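Local coordinates for protein DNA polymerase III beta subunit (Streptococcus pyogenes, PDB 2AVT) that probably encircles DNA as a ring-shaped sliding processivity factor that tethers the replicative polymerase to its template, at residues V129-K143 and S212-F226. Residues are numbered along the deposited sequence; the frame is centred on the assembly and turned at random.
Sequences VSTENPLILKTKLLK and SAVFTDDIETVEVFF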
# COMPACT_ATOMS: atom_id res chain seq x y z
N VAL A 129 -23.32 -2.74 28.82
CA VAL A 129 -24.29 -3.71 28.35
C VAL A 129 -24.33 -4.88 29.33
O VAL A 129 -23.29 -5.43 29.69
CB VAL A 129 -23.92 -4.25 26.95
CG1 VAL A 129 -24.90 -5.34 26.54
CG2 VAL A 129 -23.93 -3.12 25.94
N SER A 130 -25.53 -5.24 29.77
CA SER A 130 -25.70 -6.34 30.72
C SER A 130 -24.98 -7.61 30.27
O SER A 130 -25.03 -7.99 29.09
CB SER A 130 -27.19 -6.64 30.90
OG SER A 130 -27.82 -6.82 29.65
N THR A 131 -24.31 -8.26 31.21
CA THR A 131 -23.55 -9.48 30.94
C THR A 131 -24.32 -10.73 31.34
O THR A 131 -23.73 -11.78 31.61
CB THR A 131 -22.21 -9.47 31.69
OG1 THR A 131 -21.55 -8.23 31.48
CG2 THR A 131 -21.32 -10.60 31.20
N GLU A 132 -25.65 -10.64 31.39
CA GLU A 132 -26.47 -11.78 31.77
C GLU A 132 -27.08 -12.44 30.53
O GLU A 132 -27.38 -11.77 29.55
CB GLU A 132 -27.58 -11.32 32.73
CG GLU A 132 -28.49 -12.44 33.22
CD GLU A 132 -29.28 -12.04 34.45
OE1 GLU A 132 -29.06 -10.92 34.97
OE2 GLU A 132 -30.13 -12.84 34.90
N ASN A 133 -27.25 -13.76 30.59
CA ASN A 133 -27.82 -14.53 29.48
C ASN A 133 -27.08 -14.31 28.16
O ASN A 133 -27.60 -13.69 27.23
CB ASN A 133 -29.29 -14.17 29.29
CG ASN A 133 -30.12 -14.48 30.52
OD1 ASN A 133 -30.22 -15.63 30.94
ND2 ASN A 133 -30.71 -13.44 31.12
N PRO A 134 -25.86 -14.84 28.06
CA PRO A 134 -25.01 -14.72 26.87
C PRO A 134 -25.32 -15.72 25.76
O PRO A 134 -25.64 -16.88 26.03
CB PRO A 134 -23.62 -14.94 27.44
CG PRO A 134 -23.88 -16.01 28.45
CD PRO A 134 -25.14 -15.52 29.15
N LEU A 135 -25.22 -15.25 24.53
CA LEU A 135 -25.40 -16.10 23.36
C LEU A 135 -23.97 -16.49 23.01
O LEU A 135 -23.13 -15.62 22.79
CB LEU A 135 -26.02 -15.33 22.20
CG LEU A 135 -25.91 -16.06 20.85
CD1 LEU A 135 -26.75 -17.33 20.89
CD2 LEU A 135 -26.36 -15.16 19.72
N ILE A 136 -23.69 -17.78 22.97
CA ILE A 136 -22.34 -18.22 22.66
C ILE A 136 -22.19 -18.66 21.21
O ILE A 136 -22.89 -19.57 20.75
CB ILE A 136 -21.93 -19.38 23.59
CG1 ILE A 136 -22.08 -18.94 25.05
CG2 ILE A 136 -20.49 -19.77 23.32
CD1 ILE A 136 -21.58 -19.97 26.03
N LEU A 137 -21.27 -18.02 20.49
CA LEU A 137 -21.03 -18.36 19.09
C LEU A 137 -19.55 -18.62 18.84
O LEU A 137 -18.69 -17.97 19.43
CB LEU A 137 -21.49 -17.23 18.17
CG LEU A 137 -22.98 -16.88 18.19
CD1 LEU A 137 -23.25 -15.72 17.23
CD2 LEU A 137 -23.80 -18.10 17.79
N LYS A 138 -19.26 -19.57 17.96
CA LYS A 138 -17.88 -19.86 17.63
C LYS A 138 -17.36 -18.72 16.77
O LYS A 138 -18.08 -18.18 15.93
CB LYS A 138 -17.77 -21.18 16.86
CG LYS A 138 -18.15 -22.40 17.70
CD LYS A 138 -17.64 -23.68 17.07
CE LYS A 138 -17.96 -24.90 17.92
NZ LYS A 138 -17.38 -26.14 17.33
N THR A 139 -16.11 -18.35 17.00
CA THR A 139 -15.49 -17.26 16.28
C THR A 139 -15.41 -17.52 14.78
O THR A 139 -15.75 -16.65 13.98
CB THR A 139 -14.08 -17.01 16.82
OG1 THR A 139 -14.17 -16.63 18.20
CG2 THR A 139 -13.39 -15.90 16.04
N LYS A 140 -14.97 -18.71 14.40
CA LYS A 140 -14.86 -19.01 12.99
C LYS A 140 -16.21 -18.99 12.29
O LYS A 140 -16.29 -18.69 11.10
CB LYS A 140 -14.16 -20.36 12.77
CG LYS A 140 -12.66 -20.30 13.05
CD LYS A 140 -11.91 -21.43 12.35
CE LYS A 140 -10.40 -21.25 12.42
NZ LYS A 140 -9.92 -21.30 13.83
N LEU A 141 -17.28 -19.30 13.02
CA LEU A 141 -18.62 -19.28 12.42
C LEU A 141 -19.04 -17.83 12.19
O LEU A 141 -19.56 -17.48 11.13
CB LEU A 141 -19.64 -19.96 13.33
CG LEU A 141 -21.10 -19.75 12.90
CD1 LEU A 141 -21.32 -20.28 11.49
CD2 LEU A 141 -22.02 -20.46 13.88
N LEU A 142 -18.82 -16.99 13.19
CA LEU A 142 -19.19 -15.59 13.11
C LEU A 142 -18.42 -14.92 11.97
O LEU A 142 -18.99 -14.17 11.18
CB LEU A 142 -18.88 -14.91 14.45
CG LEU A 142 -19.71 -13.69 14.85
CD1 LEU A 142 -21.18 -13.91 14.52
CD2 LEU A 142 -19.52 -13.44 16.33
N LYS A 143 -17.13 -15.22 11.87
CA LYS A 143 -16.30 -14.64 10.82
C LYS A 143 -16.75 -15.07 9.44
O LYS A 143 -16.61 -14.33 8.47
CB LYS A 143 -14.83 -15.02 11.01
CG LYS A 143 -14.12 -14.32 12.14
CD LYS A 143 -12.61 -14.48 11.98
CE LYS A 143 -11.84 -13.83 13.11
NZ LYS A 143 -10.37 -13.80 12.83
N SER A 212 -13.79 -9.20 12.71
CA SER A 212 -12.92 -10.22 12.16
C SER A 212 -11.45 -9.90 12.34
O SER A 212 -10.62 -10.80 12.56
CB SER A 212 -13.22 -10.42 10.67
OG SER A 212 -14.50 -10.99 10.49
N ALA A 213 -11.12 -8.62 12.25
CA ALA A 213 -9.73 -8.20 12.40
C ALA A 213 -9.28 -8.19 13.85
O ALA A 213 -8.12 -8.45 14.14
CB ALA A 213 -9.54 -6.80 11.79
N VAL A 214 -10.20 -7.92 14.76
CA VAL A 214 -9.87 -7.84 16.18
C VAL A 214 -9.78 -9.18 16.92
O VAL A 214 -8.88 -9.38 17.74
CB VAL A 214 -10.88 -6.95 16.92
CG1 VAL A 214 -10.51 -6.87 18.40
CG2 VAL A 214 -10.88 -5.55 16.29
N PHE A 215 -10.71 -10.09 16.64
CA PHE A 215 -10.69 -11.40 17.29
C PHE A 215 -9.88 -12.39 16.46
O PHE A 215 -10.31 -12.82 15.39
CB PHE A 215 -12.11 -11.92 17.52
CG PHE A 215 -12.88 -11.16 18.57
CD1 PHE A 215 -12.76 -11.49 19.91
CD2 PHE A 215 -13.68 -10.08 18.22
CE1 PHE A 215 -13.43 -10.77 20.88
CE2 PHE A 215 -14.36 -9.36 19.19
CZ PHE A 215 -14.23 -9.70 20.52
N THR A 216 -8.69 -12.74 16.96
CA THR A 216 -7.82 -13.68 16.27
C THR A 216 -8.35 -15.10 16.36
O THR A 216 -9.10 -15.45 17.27
CB THR A 216 -6.38 -13.62 16.83
OG1 THR A 216 -6.42 -13.55 18.26
CG2 THR A 216 -5.65 -12.40 16.29
N ASP A 217 -7.95 -15.92 15.40
CA ASP A 217 -8.41 -17.29 15.31
C ASP A 217 -8.10 -18.21 16.48
O ASP A 217 -8.76 -19.23 16.66
CB ASP A 217 -7.92 -17.89 13.99
CG ASP A 217 -8.22 -16.98 12.82
OD1 ASP A 217 -9.35 -16.45 12.77
OD2 ASP A 217 -7.33 -16.78 11.95
N ASP A 218 -7.11 -17.84 17.29
CA ASP A 218 -6.79 -18.66 18.45
C ASP A 218 -7.93 -18.57 19.47
O ASP A 218 -7.98 -19.34 20.43
CB ASP A 218 -5.46 -18.21 19.07
CG ASP A 218 -5.47 -16.76 19.49
OD1 ASP A 218 -5.80 -15.90 18.64
OD2 ASP A 218 -5.15 -16.46 20.66
N ILE A 219 -8.84 -17.63 19.25
CA ILE A 219 -9.99 -17.45 20.14
C ILE A 219 -11.15 -18.28 19.61
O ILE A 219 -11.81 -17.91 18.63
CB ILE A 219 -10.43 -15.98 20.20
CG1 ILE A 219 -9.33 -15.14 20.86
CG2 ILE A 219 -11.75 -15.86 20.96
CD1 ILE A 219 -9.64 -13.66 20.94
N GLU A 220 -11.40 -19.41 20.27
CA GLU A 220 -12.45 -20.35 19.88
C GLU A 220 -13.87 -19.77 19.77
O GLU A 220 -14.53 -19.92 18.74
CB GLU A 220 -12.45 -21.53 20.86
CG GLU A 220 -12.59 -22.90 20.21
CD GLU A 220 -11.39 -23.27 19.35
OE1 GLU A 220 -10.25 -23.18 19.85
OE2 GLU A 220 -11.58 -23.66 18.18
N THR A 221 -14.34 -19.11 20.83
CA THR A 221 -15.68 -18.54 20.81
C THR A 221 -15.77 -17.20 21.52
O THR A 221 -14.85 -16.78 22.21
CB THR A 221 -16.70 -19.45 21.52
OG1 THR A 221 -16.38 -19.51 22.91
CG2 THR A 221 -16.66 -20.86 20.94
N VAL A 222 -16.91 -16.54 21.35
CA VAL A 222 -17.17 -15.26 22.00
C VAL A 222 -18.60 -15.28 22.54
O VAL A 222 -19.45 -16.03 22.07
CB VAL A 222 -17.05 -14.07 21.02
CG1 VAL A 222 -15.60 -13.85 20.64
CG2 VAL A 222 -17.90 -14.31 19.78
N GLU A 223 -18.83 -14.45 23.55
CA GLU A 223 -20.15 -14.31 24.15
C GLU A 223 -20.73 -13.04 23.53
O GLU A 223 -20.05 -12.02 23.45
CB GLU A 223 -20.03 -14.13 25.66
CG GLU A 223 -19.43 -15.32 26.38
CD GLU A 223 -19.33 -15.08 27.87
OE1 GLU A 223 -18.62 -14.14 28.28
OE2 GLU A 223 -19.97 -15.84 28.63
N VAL A 224 -21.99 -13.10 23.11
CA VAL A 224 -22.65 -11.96 22.50
C VAL A 224 -23.79 -11.46 23.39
O VAL A 224 -24.68 -12.22 23.76
CB VAL A 224 -23.23 -12.32 21.11
CG1 VAL A 224 -23.74 -11.07 20.40
CG2 VAL A 224 -22.18 -13.01 20.26
N PHE A 225 -23.75 -10.17 23.75
CA PHE A 225 -24.78 -9.57 24.59
C PHE A 225 -25.48 -8.46 23.83
O PHE A 225 -24.85 -7.75 23.04
CB PHE A 225 -24.18 -9.00 25.87
CG PHE A 225 -23.42 -10.01 26.69
CD1 PHE A 225 -24.08 -10.78 27.63
CD2 PHE A 225 -22.06 -10.20 26.50
CE1 PHE A 225 -23.39 -11.72 28.37
CE2 PHE A 225 -21.37 -11.13 27.23
CZ PHE A 225 -22.03 -11.90 28.17
N PHE A 226 -26.78 -8.30 24.06
CA PHE A 226 -27.54 -7.27 23.36
C PHE A 226 -28.14 -6.22 24.28
O PHE A 226 -28.42 -6.47 25.45
CB PHE A 226 -28.69 -7.87 22.55
CG PHE A 226 -28.27 -8.91 21.56
CD1 PHE A 226 -27.97 -10.20 21.98
CD2 PHE A 226 -28.23 -8.62 20.21
CE1 PHE A 226 -27.63 -11.18 21.06
CE2 PHE A 226 -27.89 -9.59 19.28
CZ PHE A 226 -27.59 -10.88 19.70
O HOH W 1 -13.94 -20.66 16.47
O HOH W 2 -14.97 -12.25 8.37
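K143 reaches from its helix to the segment 212-226 and spends its ammonium group on three oxygens. NZ forms a salt bridge with D217 OD1 at 2.8 Å, approaching from above the carboxylate plane, donates to S212 O (3.0 Å) on a lone pair, and makes a weak bond to F215 O. A long cation suits this place, since one NZ can serve both the carbonyls at the end of helix 205-214 and the acid of the turn beyond; the chain runs extended past CG (chi3 -179°) to get there. One helical turn earlier, T139 meets the loop before strand 221-226 twice: its N binds E220 O, and OG1, turned beside its own backbone N (chi1 -61°), gives its proton to I219 O at 2.7 Å from above the carbonyl plane.

The T139 N to E220 O bond carries on an antiparallel ladder in which L135 pairs with V224 and L137 with V222, each through two backbone bonds; 135-138 is the outermost strand, within this chain, of a sheet that the central domain shares with the N-terminal domain. Aliphatic L135, L137, V222 and V224 suit its buried face, where L142 comes onto V222 from the helix, the side chains crossing at about a right angle. Further along, the F225 ring fills the bend of 129-134, with T131 over one face and P134 CB 3.4 Å from CE1. T131 and F225 also touch R234 of strand 230-234, whose NH2 forms a salt bridge with E223 OE1.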